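Local coordinates for protein phosphoethanolamine N-methyltransferase 1 (Haemonchus contortus, PDB 4KRG) that probably transfers a methyl group from S-adenosylmethionine to phosphoethanolamine, an early step on the nematode route to phosphocholine, at residues 266-269 against 270-274. Sequence-based numbering, arbitrary orientation.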
loop_
_atom_site.group_PDB
_atom_site.type_symbol
_atom_site.label_atom_id
_atom_site.label_comp_id
_atom_site.label_asym_id
_atom_site.label_seq_id
_atom_site.Cartn_x
_atom_site.Cartn_y
_atom_site.Cartn_z
ATOM N N THR A 266 10.347 14.190 -8.091
ATOM C CA THR A 266 10.173 15.590 -7.704
ATOM C C THR A 266 9.536 15.712 -6.321
ATOM O O THR A 266 9.837 16.641 -5.574
ATOM C CB THR A 266 9.356 16.410 -8.726
ATOM O OG1 THR A 266 7.964 16.102 -8.597
ATOM C CG2 THR A 266 9.817 16.127 -10.144
ATOM N N TRP A 267 8.655 14.779 -5.980
ATOM C CA TRP A 267 8.035 14.789 -4.662
ATOM C C TRP A 267 9.022 14.400 -3.563
ATOM O O TRP A 267 9.024 14.998 -2.485
ATOM C CB TRP A 267 6.765 13.932 -4.641
ATOM C CG TRP A 267 5.623 14.624 -5.326
ATOM C CD1 TRP A 267 4.954 14.211 -6.443
ATOM C CD2 TRP A 267 5.040 15.879 -4.955
ATOM N NE1 TRP A 267 3.985 15.124 -6.779
ATOM C CE2 TRP A 267 4.019 16.159 -5.881
ATOM C CE3 TRP A 267 5.288 16.792 -3.919
ATOM C CZ2 TRP A 267 3.240 17.317 -5.806
ATOM C CZ3 TRP A 267 4.515 17.933 -3.846
ATOM C CH2 TRP A 267 3.503 18.188 -4.782
ATOM N N ASP A 268 9.878 13.423 -3.847
ATOM C CA ASP A 268 10.959 13.087 -2.927
ATOM C C ASP A 268 11.813 14.316 -2.618
ATOM O O ASP A 268 12.195 14.546 -1.479
ATOM C CB ASP A 268 11.852 11.986 -3.503
ATOM C CG ASP A 268 11.089 10.732 -3.839
ATOM O OD1 ASP A 268 9.986 10.526 -3.286
ATOM O OD2 ASP A 268 11.604 9.943 -4.661
ATOM N N GLU A 269 12.099 15.110 -3.641
ATOM C CA GLU A 269 12.923 16.306 -3.481
ATOM C C GLU A 269 12.255 17.361 -2.625
ATOM O O GLU A 269 12.924 18.126 -1.937
ATOM C CB GLU A 269 13.243 16.924 -4.842
ATOM C CG GLU A 269 14.139 16.084 -5.723
ATOM C CD GLU A 269 14.395 16.736 -7.070
ATOM O OE1 GLU A 269 13.520 17.501 -7.539
ATOM O OE2 GLU A 269 15.472 16.490 -7.653
ATOM N N LYS A 270 10.933 17.425 -2.686
ATOM C CA LYS A 270 10.208 18.403 -1.888
ATOM C C LYS A 270 10.054 17.959 -0.436
ATOM O O LYS A 270 10.120 18.777 0.476
ATOM C CB LYS A 270 8.832 18.682 -2.498
ATOM C CG LYS A 270 8.879 19.289 -3.882
ATOM C CD LYS A 270 7.483 19.625 -4.373
ATOM C CE LYS A 270 7.488 20.005 -5.845
ATOM N NZ LYS A 270 6.114 20.035 -6.426
ATOM N N LEU A 271 9.865 16.662 -0.224
ATOM C CA LEU A 271 9.401 16.180 1.074
ATOM C C LEU A 271 10.402 15.425 1.951
ATOM O O LEU A 271 10.206 15.337 3.159
ATOM C CB LEU A 271 8.132 15.341 0.894
ATOM C CG LEU A 271 6.859 16.157 0.687
ATOM C CD1 LEU A 271 5.688 15.261 0.358
ATOM C CD2 LEU A 271 6.562 16.956 1.935
ATOM N N ASP A 272 11.464 14.882 1.371
ATOM C CA ASP A 272 12.346 13.998 2.138
ATOM C C ASP A 272 13.113 14.666 3.293
ATOM O O ASP A 272 13.422 14.023 4.296
ATOM C CB ASP A 272 13.316 13.251 1.222
ATOM C CG ASP A 272 12.642 12.160 0.407
ATOM O OD1 ASP A 272 11.457 11.842 0.659
ATOM O OD2 ASP A 272 13.324 11.619 -0.492
ATOM N N ASN A 273 13.415 15.949 3.171
ATOM C CA ASN A 273 14.124 16.620 4.258
ATOM C C ASN A 273 13.215 17.263 5.299
ATOM O O ASN A 273 13.679 18.039 6.137
ATOM C CB ASN A 273 15.120 17.646 3.715
ATOM C CG ASN A 273 16.365 16.999 3.145
ATOM O OD1 ASN A 273 16.894 16.037 3.706
ATOM N ND2 ASN A 273 16.837 17.520 2.020
ATOM N N GLU A 274 11.927 16.938 5.259
ATOM C CA GLU A 274 10.973 17.565 6.171
ATOM C C GLU A 274 11.337 17.283 7.625
ATOM O O GLU A 274 11.214 16.148 8.097
ATOM C CB GLU A 274 9.533 17.113 5.897
ATOM C CG GLU A 274 8.509 18.011 6.583
ATOM C CD GLU A 274 7.096 17.456 6.613
ATOM O OE1 GLU A 274 6.930 16.233 6.822
ATOM O OE2 GLU A 274 6.146 18.259 6.451
HETATM O O HOH W 1 10.276 9.782 -0.602
#
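Lys270 reaches past the rim of the indole of Trp267, three residues back along the helix, and brings its ammonium over one face of the six-membered ring. NZ stands 3.9 Å from the centroid of that ring, 22° off the normal, a cation-pi contact displaced toward the rim on the CH2 and CZ3 side. Lys270 CD skirts the CZ3-CE3 rim, 3.5 Å from Trp267 CZ3, before the ammonium reaches in over the face. CG of Lys270 lies anti to its own carbonyl carbon (chi1 -63°), and with every later torsion extended the chain runs back toward the start of the helix. Tyr333 also meets the indole, its ring at a shallow tilt. Trp267 and Lys270 sit in the last turns of helix 249-271, which packs against helix 332-345 through Trp267 and Leu271 on Leu334. Here Lys270 N donates to Thr266 O at 3.2 Å and Leu271 N to Trp267 O at 2.9 Å. A type I beta turn, Leu271 to Glu274, then leads the chain away. Asp268 and Asp272 lie side by side, carboxylate planes 15° apart, with their OD1 atoms 4.4 Å from each other. One water donates to both, 2.8 Å from Asp268 OD1 and 2.7 Å from Asp272 OD1, which probably eases the like-charge repulsion. Salt bridges from Lys265 and Arg336 to OD2 of buried Asp268 should favour its ionised form.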